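Local coordinates for proximal thread matrix protein 1 (Mytilus galloprovincialis, PDB 4CN9) that binds zinc and, as a matrix protein of the mussel byssus with two von Willebrand factor type A domains, probably binds collagen, at residues A[61-64]-A[65-68]; A[72-75]-A[76-79]; A[127-130]-A[131-134]; A[225-228]-A[229-232]. All coordinates share one frame; numbering follows the deposited sequence.

Contact 1: residues A[61-64]-A[65-68]; sequences DDSS and SIQY. With ZN (zinc ion), chain C.
S63 and S65 turn their hydroxyls onto one zinc ion, S63 OG at 2.2 Å and S65 OG at 2.0 Å from ZN. The two oxygens sit side by side as ligands, not as a hydrogen-bonded pair. In S65 the OG stands between backbone N and carbonyl carbon (chi1 67°), which swings it back toward the metal. D61 stays in the second shell: its OD1 takes the S63 N-H nearly head-on (S63 N to D61 OD1, 2.8 Å) and the hydroxyl on the syn side (S63 OG to D61 OD1, 2.6 Å), while OD2 accepts a hydrogen bond from a zinc-bound water. This is the DxSxS signature of the MIDAS motif, at the C-terminal end of strand 54-61 of a von Willebrand factor type A domain; D174 and three waters complete the zinc shell. With an alanine here instead of D61, the S63 N-H and hydroxyl and the metal-bound water would probably lose their shared acceptor. I66 crosses D61 obliquely, its CD1 3.2 Å from D61 O, a buried oxygen with no polar partner. In the first helical turn, Y68 N bonds S64 O at 3.0 Å almost straight (172°), and the same carbonyl oxygen lies over one face of the Y68 ring, offset toward the rim.

Contact 2: residues A[72-75]-A[76-79]; sequences ENYQ and MMKD
The backbone of E72 to D79 makes four successive i to i+4 bonds, M76 N to E72 O through D79 N to Q75 O, as helix 73-85 sets out. On one flank Q75 reaches forward to D79: Q75 NE2 donates to D79 OD1 at 2.9 Å, with a bent N-H...O angle of 138°. The acceptor lies in the amide plane of Q75, yet the amide comes from above the carboxylate plane, the two planes being 46° apart. Q75 manages this because its CG is anti to the backbone N (chi1 -169°) and the bend at chi2 turns the amide along the helix toward D79. A leucine in place of D79 would probably leave the NE2 end of that amide without this partner. Its other end, OE1, accepts from Q130 NE2 and from a water, 3.0 Å from Q75 OE1, that also accepts from K78 NZ. K78 runs extended, K78 CG against Y74 O at 3.2 Å, and its ammonium donates to the carbonyls of Q130 and M132. On the buried flank Y74 and M77 point the same way side by side; M77 SD stands 4.0 Å from Y74 CD1 and meets the ring obliquely. Beyond this Met-aromatic pair, Y74 OH bonds N136 and both side chains lie on F60, the packing of an amphipathic helix against the central sheet of the type A domain.

Contact 3: residues A[127-130]-A[131-134]; sequences KGIQ and DMVP
K127 and D131 meet through both backbone and side chains where helix 122-130 ends. The D131 N-H is given to K127 O (D131 N to K127 O, 2.9 Å), with a second, weak bond to G128 O at 3.3 Å. One residue on, M132 N bonds I129 O at 3.2 Å; the donor stands well above the carbonyl plane, 65° out of it, as the spacing tightens from i+4 to i+3. The carboxylate of D131 lies obliquely across the lysine chain. K127 CE comes to 3.4 Å from D131 OD2, and the ammonium pairs with the other oxygen in a salt bridge, K127 NZ to D131 OD1 3.6 Å. The bend of K127 at chi2 (76°) brings CE and NZ across the carboxylate. The Q130 amide is engaged by helix 73-85, its OE1 by K82 and its NE2 by Q75. M132 folds back over the last turn, M132 SD 3.6 Å from I129 O, and its side chain goes on to V103 and Q105 of strand 100-106. The arrangement is a helix C-terminus that passes through an i+3 turn into an extended loop, with K78 of helix 73-85 meeting the carbonyls of Q130 and M132.

Contact 4: residues A[225-228]-A[229-232]; sequences NSFS and ELST
Two backbone bonds of the i to i+3 kind join S226-F227 to E229-L230: E229 N to S226 O at 3.1 Å and L230 N to F227 O at 3.3 Å. Both donors rise more than 60° out of the carbonyl plane, as the tight winding of a 3-10 segment requires. The turn after it closes on E229 O, which accepts from the T232 backbone N-H and, in the carbonyl plane, from the hydroxyl (T232 OG1 to E229 O, 2.7 Å). Among the polar side chains, E229 has CG anti to its carbonyl carbon (chi1 -64°) and runs extended, which brings E229 OE1 to a weak bond of 3.4 Å from S226 OG. S226 OG also touches the glutamate chain, 3.5 Å from E229 CG. A water adds a second link, donating to E229 OE1 at 2.6 Å and accepting from N225 N at 3.1 Å, so one carboxylate oxygen serves the hydroxyl directly and the backbone through the water. Apolar contact comes from the buried side of the turn. F227 CD2 and L230 CD1 approach only to 4.5 Å, with the methyl oblique to the ring. F227 goes on to M77 and I202, L230 to F80 and I200; F227 also touches D174, a zinc ligand. The chemistry is thus divided, with a polar, water-bridged side and two hydrophobic side chains facing helix 73-85 and the sheet of the type A domain.

How the contacts relate
Contact 1 holds the zinc site, and contact 2 backs it: the Y74 side chain comes within about 7 Å of the metal, and Y74 OH lies 2.9 Å from S63 O. N73 ND2 ties the two helices together through a probable hydrogen bond of 3.0 Å to I66 O. Contacts 3 and 4 touch contact 2 but not each other, their nearest atoms being about 10 Å apart. Toward contact 3, Y74 CZ rests 3.4 Å from P134 CB; toward contact 4, M77 SD lies 3.6 Å from F227 CE2. F227 also reaches contact 1, F227 CZ lying 3.9 Å from I66 CG2, and its side chain is about 7 Å from the zinc.

Contact 1: residues A[61-64]-A[65-68]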
loop_
_atom_site.group_PDB
_atom_site.type_symbol
_atom_site.label_atom_id
_atom_site.label_comp_id
_atom_site.label_asym_id
_atom_site.label_seq_id
_atom_site.Cartn_x
_atom_site.Cartn_y
_atom_site.Cartn_z
ATOM N N ASP A 61 9.522 12.860 -14.004
ATOM C CA ASP A 61 8.946 14.204 -14.205
ATOM C C ASP A 61 9.939 15.064 -14.994
ATOM O O ASP A 61 11.079 15.236 -14.550
ATOM C CB ASP A 61 8.659 14.804 -12.818
ATOM C CG ASP A 61 7.971 16.189 -12.849
ATOM O OD1 ASP A 61 8.201 17.016 -13.760
ATOM O OD2 ASP A 61 7.208 16.454 -11.895
ATOM N N ASP A 62 9.541 15.560 -16.180
ATOM C CA ASP A 62 10.404 16.506 -16.913
ATOM C C ASP A 62 9.752 17.872 -17.108
ATOM O O ASP A 62 9.931 18.517 -18.133
ATOM C CB ASP A 62 10.978 15.917 -18.227
ATOM C CG ASP A 62 9.924 15.629 -19.301
ATOM O OD1 ASP A 62 8.702 15.680 -19.043
ATOM O OD2 ASP A 62 10.352 15.330 -20.440
ATOM N N SER A 63 9.028 18.315 -16.084
ATOM C CA SER A 63 8.417 19.649 -16.059
ATOM C C SER A 63 9.459 20.758 -15.900
ATOM O O SER A 63 10.525 20.557 -15.309
ATOM C CB SER A 63 7.384 19.762 -14.920
ATOM O OG SER A 63 7.979 19.634 -13.625
ATOM N N SER A 64 9.123 21.941 -16.409
ATOM C CA SER A 64 10.040 23.080 -16.426
ATOM C C SER A 64 10.397 23.568 -15.026
ATOM O O SER A 64 11.455 24.158 -14.831
ATOM C CB SER A 64 9.428 24.235 -17.230
ATOM O OG SER A 64 8.214 24.654 -16.646
ATOM N N SER A 65 9.522 23.330 -14.058
ATOM C CA SER A 65 9.796 23.692 -12.661
ATOM C C SER A 65 11.164 23.194 -12.169
ATOM O O SER A 65 11.832 23.857 -11.373
ATOM C CB SER A 65 8.705 23.124 -11.751
ATOM O OG SER A 65 8.768 21.711 -11.725
ATOM N N ILE A 66 11.576 22.028 -12.653
ATOM C CA ILE A 66 12.806 21.404 -12.216
ATOM C C ILE A 66 14.028 22.169 -12.699
ATOM O O ILE A 66 14.986 22.352 -11.946
ATOM C CB ILE A 66 12.885 19.949 -12.717
ATOM C CG1 ILE A 66 11.713 19.158 -12.127
ATOM C CG2 ILE A 66 14.248 19.325 -12.344
ATOM C CD1 ILE A 66 11.575 17.757 -12.640
ATOM N N GLN A 67 13.986 22.616 -13.951
ATOM C CA GLN A 67 15.102 23.329 -14.551
ATOM C C GLN A 67 15.181 24.740 -13.964
ATOM O O GLN A 67 16.273 25.227 -13.683
ATOM C CB GLN A 67 14.952 23.364 -16.080
ATOM C CG GLN A 67 16.030 24.155 -16.827
ATOM C CD GLN A 67 17.410 23.516 -16.750
ATOM O OE1 GLN A 67 17.548 22.295 -16.609
ATOM N NE2 GLN A 67 18.445 24.347 -16.836
ATOM N N TYR A 68 14.030 25.375 -13.751
ATOM C CA TYR A 68 13.990 26.700 -13.127
ATOM C C TYR A 68 14.617 26.674 -11.736
ATOM O O TYR A 68 15.305 27.606 -11.352
ATOM C CB TYR A 68 12.555 27.226 -12.987
ATOM C CG TYR A 68 11.843 27.525 -14.284
ATOM C CD1 TYR A 68 12.543 27.919 -15.418
ATOM C CD2 TYR A 68 10.456 27.413 -14.372
ATOM C CE1 TYR A 68 11.884 28.197 -16.607
ATOM C CE2 TYR A 68 9.794 27.686 -15.550
ATOM C CZ TYR A 68 10.513 28.076 -16.668
ATOM O OH TYR A 68 9.852 28.341 -17.855
HETATM ZN ZN ZN C . 7.171 20.437 -11.779
HETATM O O HOH W 1 5.893 18.792 -11.780
HETATM O O HOH W 2 5.867 21.670 -12.830
HETATM O O HOH W 3 6.291 21.345 -10.085
#

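Contact 2: residues A[72-75]-A[76-79]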
loop_
_atom_site.group_PDB
_atom_site.type_symbol
_atom_site.label_atom_id
_atom_site.label_comp_id
_atom_site.label_asym_id
_atom_site.label_seq_id
_atom_site.Cartn_x
_atom_site.Cartn_y
_atom_site.Cartn_z
ATOM N N GLU A 72 21.272 21.945 -12.247
ATOM C CA GLU A 72 21.879 20.640 -11.963
ATOM C C GLU A 72 20.877 19.568 -11.497
ATOM O O GLU A 72 21.244 18.395 -11.337
ATOM C CB GLU A 72 22.981 20.783 -10.902
ATOM C CG GLU A 72 24.304 21.301 -11.455
ATOM C CD GLU A 72 24.726 20.582 -12.735
ATOM O OE1 GLU A 72 24.877 19.338 -12.705
ATOM O OE2 GLU A 72 24.896 21.263 -13.775
ATOM N N ASN A 73 19.623 19.959 -11.283
ATOM C CA ASN A 73 18.608 19.010 -10.827
ATOM C C ASN A 73 18.450 17.763 -11.708
ATOM O O ASN A 73 18.430 16.651 -11.183
ATOM C CB ASN A 73 17.262 19.698 -10.659
ATOM C CG ASN A 73 17.216 20.581 -9.436
ATOM O OD1 ASN A 73 18.007 20.407 -8.512
ATOM N ND2 ASN A 73 16.285 21.530 -9.416
ATOM N N TYR A 74 18.334 17.931 -13.027
ATOM C CA TYR A 74 18.128 16.774 -13.903
ATOM C C TYR A 74 19.282 15.788 -13.811
ATOM O O TYR A 74 19.076 14.575 -13.862
ATOM C CB TYR A 74 17.927 17.188 -15.363
ATOM C CG TYR A 74 16.537 17.685 -15.681
ATOM C CD1 TYR A 74 15.409 16.940 -15.324
ATOM C CD2 TYR A 74 16.344 18.903 -16.338
ATOM C CE1 TYR A 74 14.127 17.399 -15.617
ATOM C CE2 TYR A 74 15.065 19.369 -16.626
ATOM C CZ TYR A 74 13.960 18.608 -16.263
ATOM O OH TYR A 74 12.685 19.058 -16.555
ATOM N N GLN A 75 20.503 16.300 -13.699
ATOM C CA GLN A 75 21.655 15.408 -13.572
ATOM C C GLN A 75 21.558 14.565 -12.297
ATOM O O GLN A 75 21.907 13.385 -12.303
ATOM C CB GLN A 75 22.976 16.185 -13.595
ATOM C CG GLN A 75 24.183 15.276 -13.732
ATOM C CD GLN A 75 24.043 14.293 -14.886
ATOM O OE1 GLN A 75 23.906 14.688 -16.040
ATOM N NE2 GLN A 75 24.053 13.005 -14.571
ATOM N N MET A 76 21.086 15.175 -11.215
ATOM C CA MET A 76 20.936 14.480 -9.946
ATOM C C MET A 76 19.836 13.436 -10.023
ATOM O O MET A 76 19.941 12.369 -9.416
ATOM C CB MET A 76 20.645 15.476 -8.816
ATOM C CG MET A 76 21.824 16.401 -8.528
ATOM S SD MET A 76 21.624 17.471 -7.092
ATOM C CE MET A 76 23.248 18.227 -7.048
ATOM N N MET A 77 18.776 13.743 -10.765
ATOM C CA MET A 77 17.706 12.770 -10.977
ATOM C C MET A 77 18.248 11.601 -11.771
ATOM O O MET A 77 17.991 10.452 -11.447
ATOM C CB MET A 77 16.524 13.405 -11.719
ATOM C CG MET A 77 15.759 14.403 -10.899
ATOM S SD MET A 77 14.443 15.234 -11.833
ATOM C CE MET A 77 13.298 13.841 -12.027
ATOM N N LYS A 78 19.024 11.894 -12.808
ATOM C CA LYS A 78 19.573 10.848 -13.655
ATOM C C LYS A 78 20.492 9.935 -12.858
ATOM O O LYS A 78 20.464 8.706 -13.006
ATOM C CB LYS A 78 20.344 11.461 -14.824
ATOM C CG LYS A 78 19.456 12.062 -15.880
ATOM C CD LYS A 78 20.253 12.725 -16.966
ATOM C CE LYS A 78 19.342 13.170 -18.099
ATOM N NZ LYS A 78 20.104 13.636 -19.268
ATOM N N ASP A 79 21.327 10.545 -12.021
ATOM C CA ASP A 79 22.272 9.790 -11.200
ATOM C C ASP A 79 21.545 8.863 -10.238
ATOM O O ASP A 79 21.937 7.705 -10.045
ATOM C CB ASP A 79 23.205 10.749 -10.453
ATOM C CG ASP A 79 24.194 11.440 -11.386
ATOM O OD1 ASP A 79 24.314 11.007 -12.547
ATOM O OD2 ASP A 79 24.857 12.407 -10.959
HETATM O O HOH W 4 21.817 15.905 -17.853
#

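Contact 3: residues A[127-130]-A[131-134]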
loop_
_atom_site.group_PDB
_atom_site.type_symbol
_atom_site.label_atom_id
_atom_site.label_comp_id
_atom_site.label_asym_id
_atom_site.label_seq_id
_atom_site.Cartn_x
_atom_site.Cartn_y
_atom_site.Cartn_z
ATOM N N LYS A 127 23.717 4.596 -19.873
ATOM C CA LYS A 127 23.958 5.501 -20.989
ATOM C C LYS A 127 22.633 6.026 -21.551
ATOM O O LYS A 127 22.498 7.213 -21.857
ATOM C CB LYS A 127 24.740 4.763 -22.081
ATOM C CG LYS A 127 24.918 5.518 -23.386
ATOM C CD LYS A 127 25.979 6.598 -23.291
ATOM C CE LYS A 127 26.289 7.187 -24.673
ATOM N NZ LYS A 127 26.945 8.527 -24.582
ATOM N N GLY A 128 21.651 5.139 -21.677
ATOM C CA GLY A 128 20.314 5.561 -22.064
ATOM C C GLY A 128 19.773 6.641 -21.150
ATOM O O GLY A 128 19.227 7.635 -21.611
ATOM N N ILE A 129 19.924 6.453 -19.840
ATOM C CA ILE A 129 19.464 7.438 -18.862
ATOM C C ILE A 129 20.204 8.769 -19.047
ATOM O O ILE A 129 19.593 9.854 -19.072
ATOM C CB ILE A 129 19.677 6.913 -17.436
ATOM C CG1 ILE A 129 18.710 5.753 -17.150
ATOM C CG2 ILE A 129 19.501 8.025 -16.412
ATOM C CD1 ILE A 129 19.133 4.895 -15.986
ATOM N N GLN A 130 21.523 8.688 -19.199
ATOM C CA GLN A 130 22.334 9.885 -19.382
ATOM C C GLN A 130 21.925 10.667 -20.642
ATOM O O GLN A 130 21.926 11.904 -20.657
ATOM C CB GLN A 130 23.825 9.517 -19.451
ATOM C CG GLN A 130 24.735 10.732 -19.490
ATOM C CD GLN A 130 24.454 11.691 -18.344
ATOM O OE1 GLN A 130 24.258 11.274 -17.206
ATOM N NE2 GLN A 130 24.418 12.984 -18.644
ATOM N N ASP A 131 21.559 9.940 -21.688
ATOM C CA ASP A 131 21.243 10.539 -22.976
ATOM C C ASP A 131 19.831 11.104 -23.058
ATOM O O ASP A 131 19.471 11.699 -24.067
ATOM C CB ASP A 131 21.408 9.513 -24.095
ATOM C CG ASP A 131 22.860 9.223 -24.412
ATOM O OD1 ASP A 131 23.737 10.015 -24.002
ATOM O OD2 ASP A 131 23.115 8.197 -25.069
ATOM N N MET A 132 19.029 10.919 -22.017
ATOM C CA MET A 132 17.669 11.455 -22.021
ATOM C C MET A 132 17.684 12.958 -22.123
ATOM O O MET A 132 18.474 13.623 -21.455
ATOM C CB MET A 132 16.929 11.111 -20.733
ATOM C CG MET A 132 16.566 9.673 -20.533
ATOM S SD MET A 132 16.025 9.472 -18.809
ATOM C CE MET A 132 14.560 10.497 -18.836
ATOM N N VAL A 133 16.757 13.485 -22.915
ATOM C CA VAL A 133 16.562 14.913 -23.054
ATOM C C VAL A 133 15.239 15.341 -22.412
ATOM O O VAL A 133 14.171 15.071 -22.964
ATOM C CB VAL A 133 16.521 15.307 -24.549
ATOM C CG1 VAL A 133 16.408 16.826 -24.695
ATOM C CG2 VAL A 133 17.745 14.774 -25.269
ATOM N N PRO A 134 15.300 16.007 -21.243
ATOM C CA PRO A 134 14.073 16.502 -20.617
ATOM C C PRO A 134 13.391 17.527 -21.492
ATOM O O PRO A 134 14.069 18.337 -22.132
ATOM C CB PRO A 134 14.576 17.172 -19.333
ATOM C CG PRO A 134 15.872 16.512 -19.054
ATOM C CD PRO A 134 16.475 16.309 -20.412
#

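Contact 4: residues A[225-228]-A[229-232]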
loop_
_atom_site.group_PDB
_atom_site.type_symbol
_atom_site.label_atom_id
_atom_site.label_comp_id
_atom_site.label_asym_id
_atom_site.label_seq_id
_atom_site.Cartn_x
_atom_site.Cartn_y
_atom_site.Cartn_z
ATOM N N ASN A 225 13.458 17.090 0.486
ATOM C CA ASN A 225 13.321 18.532 0.328
ATOM C C ASN A 225 14.015 19.086 -0.907
ATOM O O ASN A 225 13.662 20.150 -1.395
ATOM C CB ASN A 225 13.842 19.252 1.578
ATOM C CG ASN A 225 12.807 19.312 2.684
ATOM O OD1 ASN A 225 13.081 18.953 3.832
ATOM N ND2 ASN A 225 11.604 19.764 2.342
ATOM N N SER A 226 14.990 18.358 -1.419
ATOM C CA SER A 226 15.777 18.838 -2.536
ATOM C C SER A 226 16.285 17.679 -3.367
ATOM O O SER A 226 16.407 16.547 -2.885
ATOM C CB SER A 226 16.967 19.647 -2.026
ATOM O OG SER A 226 17.715 18.872 -1.106
ATOM N N PHE A 227 16.588 17.974 -4.624
ATOM C CA PHE A 227 17.153 16.982 -5.525
ATOM C C PHE A 227 18.524 16.546 -5.025
ATOM O O PHE A 227 18.979 15.447 -5.318
ATOM C CB PHE A 227 17.244 17.555 -6.942
ATOM C CG PHE A 227 15.898 17.854 -7.559
ATOM C CD1 PHE A 227 15.293 19.085 -7.373
ATOM C CD2 PHE A 227 15.237 16.894 -8.311
ATOM C CE1 PHE A 227 14.052 19.358 -7.939
ATOM C CE2 PHE A 227 13.995 17.160 -8.876
ATOM C CZ PHE A 227 13.406 18.384 -8.687
ATOM N N SER A 228 19.177 17.417 -4.259
ATOM C CA SER A 228 20.499 17.117 -3.706
ATOM C C SER A 228 20.472 15.947 -2.735
ATOM O O SER A 228 21.477 15.270 -2.547
ATOM C CB SER A 228 21.074 18.343 -2.992
ATOM O OG SER A 228 21.061 19.473 -3.850
ATOM N N GLU A 229 19.318 15.704 -2.124
ATOM C CA GLU A 229 19.200 14.660 -1.113
ATOM C C GLU A 229 18.560 13.370 -1.622
ATOM O O GLU A 229 18.312 12.452 -0.842
ATOM C CB GLU A 229 18.404 15.185 0.072
ATOM C CG GLU A 229 19.080 16.331 0.787
ATOM C CD GLU A 229 18.268 16.819 1.961
ATOM O OE1 GLU A 229 17.070 17.120 1.771
ATOM O OE2 GLU A 229 18.818 16.887 3.077
ATOM N N LEU A 230 18.318 13.279 -2.923
ATOM C CA LEU A 230 17.708 12.082 -3.486
ATOM C C LEU A 230 18.416 10.825 -3.045
ATOM O O LEU A 230 17.777 9.809 -2.775
ATOM C CB LEU A 230 17.719 12.127 -5.015
ATOM C CG LEU A 230 16.405 12.593 -5.618
ATOM C CD1 LEU A 230 16.577 12.775 -7.102
ATOM C CD2 LEU A 230 15.261 11.610 -5.296
ATOM N N SER A 231 19.743 10.886 -2.995
ATOM C CA SER A 231 20.546 9.708 -2.711
ATOM C C SER A 231 20.232 9.124 -1.337
ATOM O O SER A 231 20.441 7.933 -1.099
ATOM C CB SER A 231 22.037 10.040 -2.819
ATOM O OG SER A 231 22.386 11.060 -1.905
ATOM N N THR A 232 19.719 9.948 -0.431
ATOM C CA THR A 232 19.388 9.456 0.900
ATOM C C THR A 232 18.153 8.547 0.878
ATOM O O THR A 232 17.813 7.931 1.881
ATOM C CB THR A 232 19.172 10.605 1.909
ATOM O OG1 THR A 232 17.988 11.339 1.588
ATOM C CG2 THR A 232 20.373 11.547 1.924
HETATM O O HOH W 5 15.014 15.933 2.889
#